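Local coordinates for malonyl CoA:acyl carrier protein malonyltransferase (PDB 1NM2) that probably transfers the malonyl group of malonyl-CoA to holo-acyl carrier protein, supplying activated malonyl units for fatty acid biosynthesis, at residues V6-A12 against C277-L282; E135-L141 against I169-M175; H152-L158 against A180-P186; F201-A207 against Q251-V256; V230-G235 against P255-C261. All coordinates share one frame; numbering follows the deposited sequence.

Contact 1. Residues V6-A12 against C277-L282; sequences VAPGQGA and CPGGTL
Val6 and Leu282 meet through methyl branches aimed by their torsions. With Val6 CG1 anti to the carbonyl carbon (chi1 -56°), CG2 falls between the backbone N and the carbonyl carbon, and Leu282 swings CG to the side remote from its own carbonyl carbon (chi1 -60°), carrying CD1 to within 3.7 Å of Val6 CG2. The contact lies at the C-terminal end of strand 3-7, at the C-terminal edge of the parallel sheet of the alpha/beta hydrolase-like core, where the chain leaves the sheet beside the start of helix 281-289. No hydrogen bond crosses it; the contact is mostly buried van der Waals packing. Leu282 CD1 also presses against the backbone of the strand end, 3.3 Å from Ala7 O. Next along the loop, the Pro8 ring meets Pro278 obliquely, with Pro8 CG 3.8 Å from Pro278 CD and 3.4 Å from Pro278 O. The peptide bond before Pro278 is cis, a bend in the link from strand 272-275 to helix 281-289. A type II turn from Gly9 to Ala12, closed by Ala12 N to Gly9 O, brings the loop back to the same proline. Glu275 holds the start of helix 281-289, its OE1 accepting from Gly280 N and its OE2 from Leu282 N. At the end of the turn, Ala12 CB settles 3.7 Å from Pro278 CG and equally near Pro278 O.

Contact 2. Residues E135-L141 against I169-M175; sequences ETGMSAL and IVAAGTM
Met138 and Ala172 face each other as a non-hydrogen-bonded pair in the antiparallel sheet of a ferredoxin-like subdomain, whose chain runs beta-alpha-beta-beta-alpha-beta from 136 to 194. Met138 CG rests 3.8 Å from Ala172 CB, and its CB lies 4.0 Å from Val170 CG1, the two longer side chains slanting across one another. Val170 reaches that spot because CG1 is anti to its backbone N (chi1 176°). On the reverse face Leu141 CD1 meets Ala171 CB at 3.8 Å. Around these side chains the backbone ladder sets the register: Ser139 and Ala171 exchange two bonds, the shorter being Ala171 N to Ser139 O at 2.7 Å, and Gly137 and Gly173 exchange another two. Two waters bridge the far end, one from Leu141 O to Ile169 N, the other to Ile169 O. Further out, helices 146-155 and 175-183 cover the Leu141 and Ala171 face through Leu153 and Leu181, while Thr136 OG1 is held by Ala200 N. Past the corner at Gly173, one more backbone bond ties helix 175-183 to the strand's start: Met175 N donates to Glu135 O (3.0 Å), and Met175 SD folds back to 3.8 Å from Thr136 O.

Contact 3. Residues H152-L158 against A180-P186; sequences HLERLGL and ALNEDKP
This is a partly buried helix-to-helix contact between the C-terminal ends of helices 146-155 and 175-183, the pair that backs the sheet of the ferredoxin-like subdomain. His152 carries it. With CG anti to the backbone N (chi1 -175°), its imidazole extends across to the turn leaving the second helix, and His152 NE2 donates to Asp184 O at 2.7 Å. The donor stands 40° out of the carbonyl plane, not on a lone pair. Pro186 lies over one ring face as a CH-pi contact, its CA 3.9 Å from the centroid of the His152 ring; Leu156 CD1 sits toward the rim of the opposite face. The Asp184 carboxylate stands at the ring edge, turned 88° from the ring plane, with OD2 3.4 Å from His152 CE1. Gly157, at positive phi, ends the first helix in a Schellman motif, after which Leu158 returns toward the partner. One turn on from His152, Leu156 CD2 reaches the backbone at Leu181 CA (3.8 Å), and Leu153 and Leu158 approach Leu181 more loosely. Leu153 and Leu181 then carry the helix pair down onto Leu141 of strand 136-143 and Ala171 of strand 168-172, while Pro186 also touches Leu141.

Contact 4. Residues F201-A207 against Q251-V256; sequences FHTRHMA and QVANPV. With ACY (acetic acid), chain D.
His202, in a left-handed backbone conformation (phi 63°), packs beside the type I turn from Gln251 to Asn254 and donates its backbone N to Val252 O at 2.9 Å. With CG anti to the carbonyl carbon (chi1 -61°), the side chain turns ND1 to two backbone carbonyls near the ring edge. His202 ND1 to Asn254 O is 2.9 Å and runs nearly along the C=O direction; His202 ND1 to Gln251 O, at 2.7 Å, is bent and weak. Val256 CG2 lies over the centre of one ring face, 3.4 Å from the centroid of the His202 ring, a CH-pi contact. Gripped at ND1 and covered on that face, the imidazole presents NE2 to Ser98 OG, its hydrogen-bond partner. Ser98 lies in a GxSxG sequence consistent with a nucleophile elbow, and the pair matches the Ser-His dyad of this acyltransferase family, with backbone carbonyls at ND1. An acetic acid, taken as a mimic of the malonyl group, accepts a weak bond from His202 NE2 at OXT and is also hydrogen-bonded to Ser98 and Arg123; Phe201 CD1 lies 3.7 Å from its O. Met206 drapes CB and CG over Val252 O, and Met206 CB meets Ala253 CB at 4.0 Å.

Contact 5. Residues V230-G235 against P255-C261; sequences VSNKDG and PVRWDLC
Val230, just past strand 228-229, sets CG1 against Cys261 SG at 3.9 Å. Ser231 O lies 3.4 Å from Cys261 SG, while Ser231 OG accepts from Lys233 N in an ST turn that begins the bend. Asn232 O accepts from Arg257 N at 2.8 Å, and the Asn232 side chain runs alongside Val256, with OD1 3.6 Å from Val256 CG1. The amide stands almost perpendicular to the Trp258 indole (89°), Asn232 ND2 lying in the indole plane at its edge, 3.7 Å from Trp258 CE3; a weak bond also leads from ND2 to Cys261 SG. The stronger partners of this amide are in the presumed nucleophile elbow of the alpha/beta hydrolase-like core, OD1 taking Ser98 N and ND2 giving to Gly96 O. That double hold fixes the amide's rotation and ties the elbow to the start of helix 258-267. Lys233 O shares a water with Pro255 O and lies near Arg257 CG, where the side chain bends; the guanidinium grips Asp259 side-on through NE and NH1 in a salt bridge. Asp234 is salt-bridged to Arg247, and its backbone O packs against Leu260 CD1. Gly235, at positive phi, brings CA to 3.8 Å from Leu260 CB.

In the fold
Contact 1 is the most central, buried at the end of the parallel sheet of the large core and without a hydrogen bond between its segments. Contacts 2 and 3 belong to the smaller subdomain: contact 2 is the hydrogen-bonded sheet and contact 3, farther toward the surface, the helices packed on it, the two meeting through Ala171 and Leu181. Contacts 4 and 5 lie between these regions, share Pro255 and Val256, and add carbonyls, an imidazole and an amide to their packing, approaching Ser98 through His202 and Asn232. Trp258 of contact 5 touches Val6 and Leu282 of contact 1, whereas contact 4 meets contact 2 through Thr203 against Ala172.

Contact 1. Residues V6-A12 against C277-L282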
# COMPACT_ATOMS: atom_id res chain seq x y z
N VAL A 6 0.47 -5.27 8.63
CA VAL A 6 0.40 -4.27 7.57
C VAL A 6 0.88 -4.79 6.21
O VAL A 6 1.69 -5.72 6.14
CB VAL A 6 1.20 -2.99 7.92
CG1 VAL A 6 0.72 -2.41 9.26
CG2 VAL A 6 2.69 -3.29 7.97
N ALA A 7 0.37 -4.20 5.14
CA ALA A 7 0.73 -4.59 3.78
C ALA A 7 1.29 -3.37 3.04
O ALA A 7 0.75 -2.27 3.15
CB ALA A 7 -0.50 -5.13 3.05
N PRO A 8 2.37 -3.56 2.26
CA PRO A 8 3.01 -2.48 1.51
C PRO A 8 2.28 -2.02 0.25
O PRO A 8 1.25 -2.58 -0.15
CB PRO A 8 4.39 -3.04 1.20
CG PRO A 8 4.08 -4.49 0.95
CD PRO A 8 3.09 -4.83 2.06
N GLY A 9 2.84 -0.98 -0.38
CA GLY A 9 2.28 -0.42 -1.60
C GLY A 9 3.29 -0.42 -2.73
O GLY A 9 4.36 -1.03 -2.61
N GLN A 10 2.96 0.26 -3.83
CA GLN A 10 3.85 0.32 -4.99
C GLN A 10 5.26 0.77 -4.65
O GLN A 10 5.46 1.67 -3.84
CB GLN A 10 3.28 1.26 -6.07
CG GLN A 10 2.14 0.65 -6.88
CD GLN A 10 1.88 1.41 -8.16
OE1 GLN A 10 2.78 1.57 -9.00
NE2 GLN A 10 0.66 1.89 -8.33
N GLY A 11 6.23 0.13 -5.30
CA GLY A 11 7.62 0.45 -5.05
C GLY A 11 8.28 -0.67 -4.27
O GLY A 11 9.49 -0.88 -4.36
N ALA A 12 7.47 -1.40 -3.50
CA ALA A 12 7.98 -2.50 -2.69
C ALA A 12 8.36 -3.73 -3.51
O ALA A 12 9.26 -4.48 -3.13
CB ALA A 12 6.93 -2.89 -1.64
N CYS A 277 4.60 -9.84 2.67
CA CYS A 277 5.44 -9.77 1.48
C CYS A 277 4.87 -8.83 0.43
O CYS A 277 3.67 -8.83 0.17
CB CYS A 277 5.60 -11.17 0.89
SG CYS A 277 6.58 -11.23 -0.63
N PRO A 278 5.73 -8.00 -0.19
CA PRO A 278 7.17 -7.86 0.00
C PRO A 278 7.48 -6.78 1.04
O PRO A 278 7.30 -5.59 0.79
CB PRO A 278 7.66 -7.48 -1.39
CG PRO A 278 6.55 -6.58 -1.86
CD PRO A 278 5.29 -7.28 -1.40
N GLY A 279 7.94 -7.20 2.21
CA GLY A 279 8.22 -6.26 3.28
C GLY A 279 9.53 -5.50 3.23
O GLY A 279 10.38 -5.75 2.38
N GLY A 280 9.67 -4.57 4.17
CA GLY A 280 10.88 -3.76 4.24
C GLY A 280 10.59 -2.27 4.35
O GLY A 280 11.11 -1.60 5.24
N THR A 281 9.76 -1.75 3.45
CA THR A 281 9.43 -0.33 3.44
C THR A 281 8.65 0.14 4.67
O THR A 281 9.08 1.08 5.35
CB THR A 281 8.62 0.04 2.17
OG1 THR A 281 7.43 -0.75 2.12
CG2 THR A 281 9.45 -0.22 0.92
N LEU A 282 7.52 -0.49 4.97
CA LEU A 282 6.74 -0.07 6.14
C LEU A 282 7.48 -0.40 7.43
O LEU A 282 7.37 0.33 8.42
CB LEU A 282 5.35 -0.73 6.12
CG LEU A 282 4.48 -0.40 4.89
CD1 LEU A 282 3.08 -0.97 5.07
CD2 LEU A 282 4.41 1.11 4.69

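Contact 2. Residues E135-L141 against I169-M175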
# COMPACT_ATOMS: atom_id res chain seq x y z
N GLU A 135 0.17 14.86 -17.74
CA GLU A 135 1.62 14.81 -17.61
C GLU A 135 1.84 15.20 -16.15
O GLU A 135 2.04 16.37 -15.82
CB GLU A 135 2.31 15.81 -18.54
CG GLU A 135 2.41 15.35 -20.00
CD GLU A 135 1.26 15.85 -20.86
OE1 GLU A 135 1.15 17.08 -21.04
OE2 GLU A 135 0.47 15.02 -21.36
N THR A 136 1.77 14.20 -15.28
CA THR A 136 1.91 14.39 -13.84
C THR A 136 2.85 13.36 -13.21
O THR A 136 3.28 12.42 -13.88
CB THR A 136 0.55 14.26 -13.14
OG1 THR A 136 0.02 12.95 -13.40
CG2 THR A 136 -0.43 15.29 -13.67
N GLY A 137 3.14 13.52 -11.93
CA GLY A 137 4.02 12.58 -11.26
C GLY A 137 4.07 12.81 -9.76
O GLY A 137 3.25 13.55 -9.21
N MET A 138 5.03 12.17 -9.11
CA MET A 138 5.22 12.29 -7.66
C MET A 138 6.71 12.36 -7.39
O MET A 138 7.50 11.71 -8.08
CB MET A 138 4.65 11.07 -6.92
CG MET A 138 3.20 10.75 -7.22
SD MET A 138 2.70 9.16 -6.48
CE MET A 138 2.21 9.69 -4.86
N SER A 139 7.10 13.14 -6.38
CA SER A 139 8.50 13.27 -6.01
C SER A 139 8.62 13.33 -4.50
O SER A 139 7.84 14.01 -3.84
CB SER A 139 9.11 14.53 -6.63
OG SER A 139 9.11 14.47 -8.04
N ALA A 140 9.60 12.62 -3.96
CA ALA A 140 9.82 12.61 -2.52
C ALA A 140 10.74 13.77 -2.16
O ALA A 140 11.64 14.13 -2.94
CB ALA A 140 10.45 11.29 -2.09
N LEU A 141 10.51 14.36 -0.99
CA LEU A 141 11.33 15.47 -0.51
C LEU A 141 12.26 14.91 0.56
O LEU A 141 11.80 14.41 1.58
CB LEU A 141 10.45 16.57 0.09
CG LEU A 141 9.73 17.54 -0.85
CD1 LEU A 141 8.86 16.80 -1.84
CD2 LEU A 141 8.88 18.49 -0.01
N ILE A 169 7.70 13.27 3.31
CA ILE A 169 6.66 13.89 2.49
C ILE A 169 6.87 13.61 0.99
O ILE A 169 7.99 13.72 0.47
CB ILE A 169 6.66 15.43 2.65
CG1 ILE A 169 6.42 15.83 4.12
CG2 ILE A 169 5.61 16.05 1.74
CD1 ILE A 169 5.00 15.63 4.60
N VAL A 170 5.80 13.25 0.29
CA VAL A 170 5.87 13.03 -1.15
C VAL A 170 4.93 14.03 -1.82
O VAL A 170 3.74 14.09 -1.50
CB VAL A 170 5.42 11.61 -1.55
CG1 VAL A 170 5.43 11.49 -3.06
CG2 VAL A 170 6.35 10.57 -0.94
N ALA A 171 5.48 14.83 -2.73
CA ALA A 171 4.70 15.83 -3.44
C ALA A 171 4.21 15.24 -4.76
O ALA A 171 4.87 14.38 -5.34
CB ALA A 171 5.54 17.07 -3.71
N ALA A 172 3.06 15.71 -5.23
CA ALA A 172 2.49 15.23 -6.48
C ALA A 172 1.75 16.34 -7.20
O ALA A 172 1.12 17.20 -6.58
CB ALA A 172 1.54 14.06 -6.21
N GLY A 173 1.83 16.32 -8.52
CA GLY A 173 1.16 17.33 -9.33
C GLY A 173 1.62 17.18 -10.77
O GLY A 173 2.06 16.10 -11.18
N THR A 174 1.53 18.26 -11.54
CA THR A 174 1.95 18.23 -12.93
C THR A 174 3.47 18.23 -13.00
O THR A 174 4.15 18.62 -12.05
CB THR A 174 1.42 19.45 -13.73
OG1 THR A 174 2.01 20.65 -13.22
CG2 THR A 174 -0.09 19.55 -13.61
N MET A 175 4.01 17.79 -14.13
CA MET A 175 5.46 17.76 -14.30
C MET A 175 6.04 19.17 -14.23
O MET A 175 7.16 19.35 -13.74
CB MET A 175 5.82 17.09 -15.64
CG MET A 175 5.48 15.60 -15.67
SD MET A 175 6.24 14.69 -14.29
CE MET A 175 7.85 14.31 -14.99
O HOH W 1 10.06 14.96 3.50
O HOH W 2 10.29 11.86 1.50

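Contact 3. Residues H152-L158 against A180-P186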
# COMPACT_ATOMS: atom_id res chain seq x y z
N HIS A 152 5.07 25.01 1.39
CA HIS A 152 5.77 25.40 0.18
C HIS A 152 5.26 24.68 -1.07
O HIS A 152 4.88 25.33 -2.05
CB HIS A 152 7.27 25.15 0.33
CG HIS A 152 8.09 25.64 -0.83
ND1 HIS A 152 8.51 26.95 -0.94
CD2 HIS A 152 8.53 25.01 -1.94
CE1 HIS A 152 9.19 27.10 -2.07
NE2 HIS A 152 9.22 25.93 -2.69
N LEU A 153 5.26 23.35 -1.05
CA LEU A 153 4.80 22.60 -2.22
C LEU A 153 3.36 22.95 -2.58
O LEU A 153 3.03 23.07 -3.76
CB LEU A 153 4.95 21.09 -1.99
CG LEU A 153 4.08 20.42 -0.93
CD1 LEU A 153 2.76 19.99 -1.55
CD2 LEU A 153 4.83 19.20 -0.37
N GLU A 154 2.50 23.11 -1.57
CA GLU A 154 1.11 23.45 -1.83
C GLU A 154 1.00 24.85 -2.45
O GLU A 154 0.15 25.09 -3.31
CB GLU A 154 0.28 23.39 -0.54
CG GLU A 154 0.16 21.99 0.03
CD GLU A 154 -0.80 21.91 1.20
OE1 GLU A 154 -0.75 22.78 2.09
OE2 GLU A 154 -1.61 20.96 1.22
N ARG A 155 1.86 25.76 -2.00
CA ARG A 155 1.85 27.11 -2.54
C ARG A 155 2.22 27.08 -4.01
O ARG A 155 1.80 27.94 -4.79
CB ARG A 155 2.85 27.99 -1.79
CG ARG A 155 2.24 28.91 -0.75
CD ARG A 155 3.29 29.90 -0.29
NE ARG A 155 3.84 30.63 -1.42
CZ ARG A 155 5.14 30.79 -1.65
NH1 ARG A 155 6.04 30.28 -0.82
NH2 ARG A 155 5.55 31.47 -2.72
N LEU A 156 3.02 26.09 -4.39
CA LEU A 156 3.44 25.94 -5.78
C LEU A 156 2.40 25.18 -6.58
O LEU A 156 2.55 24.99 -7.79
CB LEU A 156 4.79 25.23 -5.87
CG LEU A 156 6.03 26.13 -5.83
CD1 LEU A 156 5.97 27.07 -4.63
CD2 LEU A 156 7.27 25.25 -5.77
N GLY A 157 1.33 24.74 -5.91
CA GLY A 157 0.27 24.04 -6.61
C GLY A 157 0.27 22.53 -6.49
O GLY A 157 -0.59 21.87 -7.07
N LEU A 158 1.22 21.99 -5.74
CA LEU A 158 1.31 20.55 -5.55
C LEU A 158 0.47 20.12 -4.35
O LEU A 158 0.03 20.96 -3.57
CB LEU A 158 2.76 20.12 -5.31
CG LEU A 158 3.86 20.37 -6.35
CD1 LEU A 158 3.47 19.74 -7.66
CD2 LEU A 158 4.13 21.85 -6.50
N ALA A 180 9.19 22.91 -10.98
CA ALA A 180 9.29 24.19 -10.28
C ALA A 180 9.68 23.93 -8.83
O ALA A 180 10.36 24.75 -8.20
CB ALA A 180 7.96 24.94 -10.34
N LEU A 181 9.24 22.79 -8.30
CA LEU A 181 9.52 22.42 -6.92
C LEU A 181 11.00 22.09 -6.75
O LEU A 181 11.61 22.39 -5.72
CB LEU A 181 8.70 21.19 -6.52
CG LEU A 181 8.19 21.06 -5.08
CD1 LEU A 181 7.97 19.58 -4.78
CD2 LEU A 181 9.18 21.65 -4.09
N ASN A 182 11.58 21.47 -7.78
CA ASN A 182 12.99 21.11 -7.73
C ASN A 182 13.89 22.32 -7.89
O ASN A 182 14.98 22.38 -7.31
CB ASN A 182 13.31 20.09 -8.82
CG ASN A 182 14.74 19.60 -8.75
OD1 ASN A 182 15.23 19.23 -7.68
ND2 ASN A 182 15.42 19.58 -9.89
N GLU A 183 13.43 23.29 -8.67
CA GLU A 183 14.20 24.51 -8.91
C GLU A 183 14.07 25.45 -7.72
O GLU A 183 15.01 26.16 -7.37
CB GLU A 183 13.70 25.18 -10.20
CG GLU A 183 14.14 24.43 -11.46
CD GLU A 183 13.38 24.85 -12.71
OE1 GLU A 183 13.34 26.06 -13.02
OE2 GLU A 183 12.83 23.96 -13.40
N ASP A 184 12.90 25.44 -7.09
CA ASP A 184 12.65 26.26 -5.92
C ASP A 184 12.19 25.32 -4.80
O ASP A 184 10.99 25.16 -4.55
CB ASP A 184 11.59 27.32 -6.22
CG ASP A 184 11.16 28.09 -4.99
OD1 ASP A 184 11.95 28.17 -4.02
OD2 ASP A 184 10.04 28.64 -5.00
N LYS A 185 13.16 24.70 -4.15
CA LYS A 185 12.90 23.75 -3.08
C LYS A 185 12.49 24.39 -1.76
O LYS A 185 12.81 25.55 -1.50
CB LYS A 185 14.13 22.89 -2.82
CG LYS A 185 14.63 22.08 -4.02
CD LYS A 185 15.79 21.18 -3.60
CE LYS A 185 16.37 20.40 -4.77
NZ LYS A 185 16.90 21.32 -5.82
N PRO A 186 11.77 23.64 -0.92
CA PRO A 186 11.35 24.19 0.37
C PRO A 186 12.62 24.30 1.20
O PRO A 186 13.58 23.56 0.99
CB PRO A 186 10.41 23.11 0.92
CG PRO A 186 9.86 22.46 -0.32
CD PRO A 186 11.09 22.36 -1.19

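Contact 4. Residues F201-A207 against Q251-V256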
# COMPACT_ATOMS: atom_id res chain seq x y z
N PHE A 201 -0.66 10.17 -8.41
CA PHE A 201 -1.60 9.34 -7.65
C PHE A 201 -1.91 10.10 -6.37
O PHE A 201 -1.11 10.93 -5.93
CB PHE A 201 -0.96 7.99 -7.31
CG PHE A 201 -0.56 7.18 -8.51
CD1 PHE A 201 0.48 6.27 -8.42
CD2 PHE A 201 -1.23 7.32 -9.72
CE1 PHE A 201 0.86 5.50 -9.53
CE2 PHE A 201 -0.87 6.55 -10.83
CZ PHE A 201 0.18 5.64 -10.73
N HIS A 202 -3.07 9.82 -5.80
CA HIS A 202 -3.51 10.45 -4.56
C HIS A 202 -3.70 11.96 -4.63
O HIS A 202 -3.43 12.68 -3.67
CB HIS A 202 -2.57 10.06 -3.43
CG HIS A 202 -2.53 8.58 -3.19
ND1 HIS A 202 -3.61 7.89 -2.68
CD2 HIS A 202 -1.60 7.65 -3.51
CE1 HIS A 202 -3.35 6.60 -2.70
NE2 HIS A 202 -2.14 6.42 -3.20
N THR A 203 -4.20 12.42 -5.78
CA THR A 203 -4.50 13.83 -6.03
C THR A 203 -5.75 13.86 -6.91
O THR A 203 -6.20 12.82 -7.40
CB THR A 203 -3.37 14.56 -6.81
OG1 THR A 203 -3.39 14.12 -8.17
CG2 THR A 203 -2.02 14.27 -6.19
N ARG A 204 -6.31 15.05 -7.10
CA ARG A 204 -7.50 15.22 -7.91
C ARG A 204 -7.28 14.74 -9.34
O ARG A 204 -8.23 14.53 -10.09
CB ARG A 204 -7.91 16.70 -7.95
CG ARG A 204 -6.94 17.59 -8.71
CD ARG A 204 -7.53 18.97 -8.97
NE ARG A 204 -6.69 19.76 -9.85
CZ ARG A 204 -5.45 20.16 -9.55
NH1 ARG A 204 -4.92 19.83 -8.37
NH2 ARG A 204 -4.75 20.87 -10.42
N HIS A 205 -6.02 14.59 -9.73
CA HIS A 205 -5.73 14.12 -11.07
C HIS A 205 -6.22 12.69 -11.26
O HIS A 205 -6.29 12.20 -12.39
CB HIS A 205 -4.22 14.21 -11.37
CG HIS A 205 -3.77 15.60 -11.68
ND1 HIS A 205 -3.01 16.36 -10.81
CD2 HIS A 205 -4.00 16.39 -12.76
CE1 HIS A 205 -2.80 17.55 -11.34
NE2 HIS A 205 -3.39 17.60 -12.52
N MET A 206 -6.58 12.02 -10.16
CA MET A 206 -7.09 10.65 -10.21
C MET A 206 -8.62 10.61 -10.16
O MET A 206 -9.22 9.54 -10.04
CB MET A 206 -6.54 9.83 -9.03
CG MET A 206 -5.06 9.48 -9.13
SD MET A 206 -4.66 8.49 -10.59
CE MET A 206 -3.88 9.74 -11.60
N ALA A 207 -9.25 11.78 -10.26
CA ALA A 207 -10.70 11.88 -10.22
C ALA A 207 -11.37 10.89 -11.17
O ALA A 207 -12.34 10.23 -10.79
CB ALA A 207 -11.16 13.32 -10.55
N GLN A 251 -9.72 6.92 -1.92
CA GLN A 251 -8.30 7.08 -1.63
C GLN A 251 -7.38 7.22 -2.84
O GLN A 251 -6.27 7.74 -2.71
CB GLN A 251 -7.77 5.92 -0.76
CG GLN A 251 -7.87 6.16 0.75
CD GLN A 251 -7.25 7.48 1.18
OE1 GLN A 251 -6.03 7.69 1.09
NE2 GLN A 251 -8.08 8.39 1.65
N VAL A 252 -7.80 6.75 -4.01
CA VAL A 252 -6.94 6.88 -5.18
C VAL A 252 -6.70 8.35 -5.49
O VAL A 252 -5.72 8.71 -6.16
CB VAL A 252 -7.54 6.18 -6.44
CG1 VAL A 252 -7.82 4.71 -6.14
CG2 VAL A 252 -8.79 6.90 -6.89
N ALA A 253 -7.59 9.21 -4.99
CA ALA A 253 -7.47 10.65 -5.23
C ALA A 253 -7.26 11.49 -3.97
O ALA A 253 -7.29 12.73 -4.02
CB ALA A 253 -8.70 11.15 -5.99
N ASN A 254 -7.04 10.83 -2.84
CA ASN A 254 -6.82 11.51 -1.57
C ASN A 254 -5.43 11.18 -1.02
O ASN A 254 -4.92 10.08 -1.24
CB ASN A 254 -7.87 11.08 -0.54
CG ASN A 254 -9.19 11.82 -0.67
OD1 ASN A 254 -10.21 11.39 -0.13
ND2 ASN A 254 -9.18 12.96 -1.36
N PRO A 255 -4.81 12.12 -0.29
CA PRO A 255 -3.48 11.90 0.29
C PRO A 255 -3.43 10.66 1.19
O PRO A 255 -4.42 10.31 1.84
CB PRO A 255 -3.23 13.18 1.08
CG PRO A 255 -3.98 14.22 0.29
CD PRO A 255 -5.28 13.50 -0.04
N VAL A 256 -2.27 10.01 1.25
CA VAL A 256 -2.08 8.84 2.10
C VAL A 256 -1.51 9.32 3.44
O VAL A 256 -0.34 9.72 3.51
CB VAL A 256 -1.09 7.82 1.48
CG1 VAL A 256 -0.78 6.71 2.48
CG2 VAL A 256 -1.68 7.21 0.20
C ACY D . -0.60 3.97 -5.42
O ACY D . 0.01 3.25 -6.33
OXT ACY D . -1.84 3.92 -5.11
CH3 ACY D . 0.31 4.94 -4.69

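Contact 5. Residues V230-G235 against P255-C261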
# COMPACT_ATOMS: atom_id res chain seq x y z
N VAL A 230 -7.55 0.09 10.15
CA VAL A 230 -7.08 1.47 10.19
C VAL A 230 -6.95 2.02 8.77
O VAL A 230 -6.24 1.44 7.94
CB VAL A 230 -5.71 1.57 10.91
CG1 VAL A 230 -5.26 3.03 10.98
CG2 VAL A 230 -5.83 0.99 12.31
N SER A 231 -7.60 3.15 8.52
CA SER A 231 -7.62 3.78 7.19
C SER A 231 -6.62 4.90 6.88
O SER A 231 -6.36 5.78 7.71
CB SER A 231 -9.05 4.28 6.90
OG SER A 231 -9.11 5.12 5.77
N ASN A 232 -6.10 4.87 5.65
CA ASN A 232 -5.13 5.85 5.13
C ASN A 232 -5.64 7.28 5.08
O ASN A 232 -4.87 8.23 5.16
CB ASN A 232 -4.72 5.48 3.70
CG ASN A 232 -3.70 4.38 3.64
OD1 ASN A 232 -3.24 4.02 2.56
ND2 ASN A 232 -3.33 3.83 4.80
N LYS A 233 -6.95 7.43 4.90
CA LYS A 233 -7.55 8.76 4.79
C LYS A 233 -7.25 9.68 5.96
O LYS A 233 -6.83 10.82 5.77
CB LYS A 233 -9.08 8.62 4.64
CG LYS A 233 -9.87 9.91 4.85
CD LYS A 233 -10.40 10.47 3.55
CE LYS A 233 -11.50 11.50 3.79
NZ LYS A 233 -11.04 12.64 4.61
N ASP A 234 -7.46 9.18 7.17
CA ASP A 234 -7.28 9.98 8.36
C ASP A 234 -6.75 9.17 9.55
O ASP A 234 -6.81 9.62 10.68
CB ASP A 234 -8.63 10.59 8.73
CG ASP A 234 -9.72 9.54 8.84
OD1 ASP A 234 -10.90 9.92 8.89
OD2 ASP A 234 -9.38 8.33 8.87
N GLY A 235 -6.27 7.96 9.27
CA GLY A 235 -5.74 7.12 10.34
C GLY A 235 -6.78 6.61 11.33
O GLY A 235 -6.43 6.13 12.41
N PRO A 255 -4.81 12.12 -0.29
CA PRO A 255 -3.48 11.90 0.29
C PRO A 255 -3.43 10.66 1.19
O PRO A 255 -4.42 10.31 1.84
CB PRO A 255 -3.23 13.18 1.08
CG PRO A 255 -3.98 14.22 0.29
CD PRO A 255 -5.28 13.50 -0.04
N VAL A 256 -2.27 10.01 1.25
CA VAL A 256 -2.08 8.84 2.10
C VAL A 256 -1.51 9.32 3.44
O VAL A 256 -0.34 9.72 3.51
CB VAL A 256 -1.09 7.82 1.48
CG1 VAL A 256 -0.78 6.71 2.48
CG2 VAL A 256 -1.68 7.21 0.20
N ARG A 257 -2.32 9.29 4.49
CA ARG A 257 -1.84 9.72 5.80
C ARG A 257 -1.34 8.54 6.61
O ARG A 257 -1.96 8.16 7.61
CB ARG A 257 -2.95 10.46 6.56
CG ARG A 257 -3.34 11.79 5.92
CD ARG A 257 -2.12 12.69 5.75
NE ARG A 257 -1.52 13.03 7.03
CZ ARG A 257 -2.05 13.89 7.90
NH1 ARG A 257 -1.43 14.15 9.05
NH2 ARG A 257 -3.18 14.52 7.61
N TRP A 258 -0.23 7.96 6.17
CA TRP A 258 0.35 6.82 6.88
C TRP A 258 0.85 7.28 8.24
O TRP A 258 0.92 6.49 9.18
CB TRP A 258 1.50 6.21 6.08
CG TRP A 258 1.97 4.92 6.68
CD1 TRP A 258 3.18 4.68 7.27
CD2 TRP A 258 1.22 3.71 6.80
NE1 TRP A 258 3.22 3.39 7.77
CE2 TRP A 258 2.03 2.78 7.49
CE3 TRP A 258 -0.07 3.33 6.41
CZ2 TRP A 258 1.59 1.48 7.78
CZ3 TRP A 258 -0.51 2.04 6.70
CH2 TRP A 258 0.33 1.13 7.39
N ASP A 259 1.18 8.57 8.35
CA ASP A 259 1.64 9.13 9.61
C ASP A 259 0.56 8.94 10.68
O ASP A 259 0.84 8.51 11.81
CB ASP A 259 1.95 10.63 9.46
CG ASP A 259 0.74 11.45 9.06
OD1 ASP A 259 0.55 12.55 9.63
OD2 ASP A 259 -0.03 11.01 8.17
N LEU A 260 -0.68 9.25 10.32
CA LEU A 260 -1.80 9.12 11.25
C LEU A 260 -2.12 7.67 11.55
O LEU A 260 -2.61 7.34 12.63
CB LEU A 260 -3.03 9.83 10.68
CG LEU A 260 -2.84 11.34 10.53
CD1 LEU A 260 -4.09 11.98 9.94
CD2 LEU A 260 -2.51 11.93 11.90
N CYS A 261 -1.86 6.78 10.59
CA CYS A 261 -2.12 5.37 10.82
C CYS A 261 -1.19 4.88 11.93
O CYS A 261 -1.61 4.14 12.82
CB CYS A 261 -1.89 4.58 9.53
SG CYS A 261 -3.16 4.88 8.26
O HOH W 3 -6.26 12.03 3.31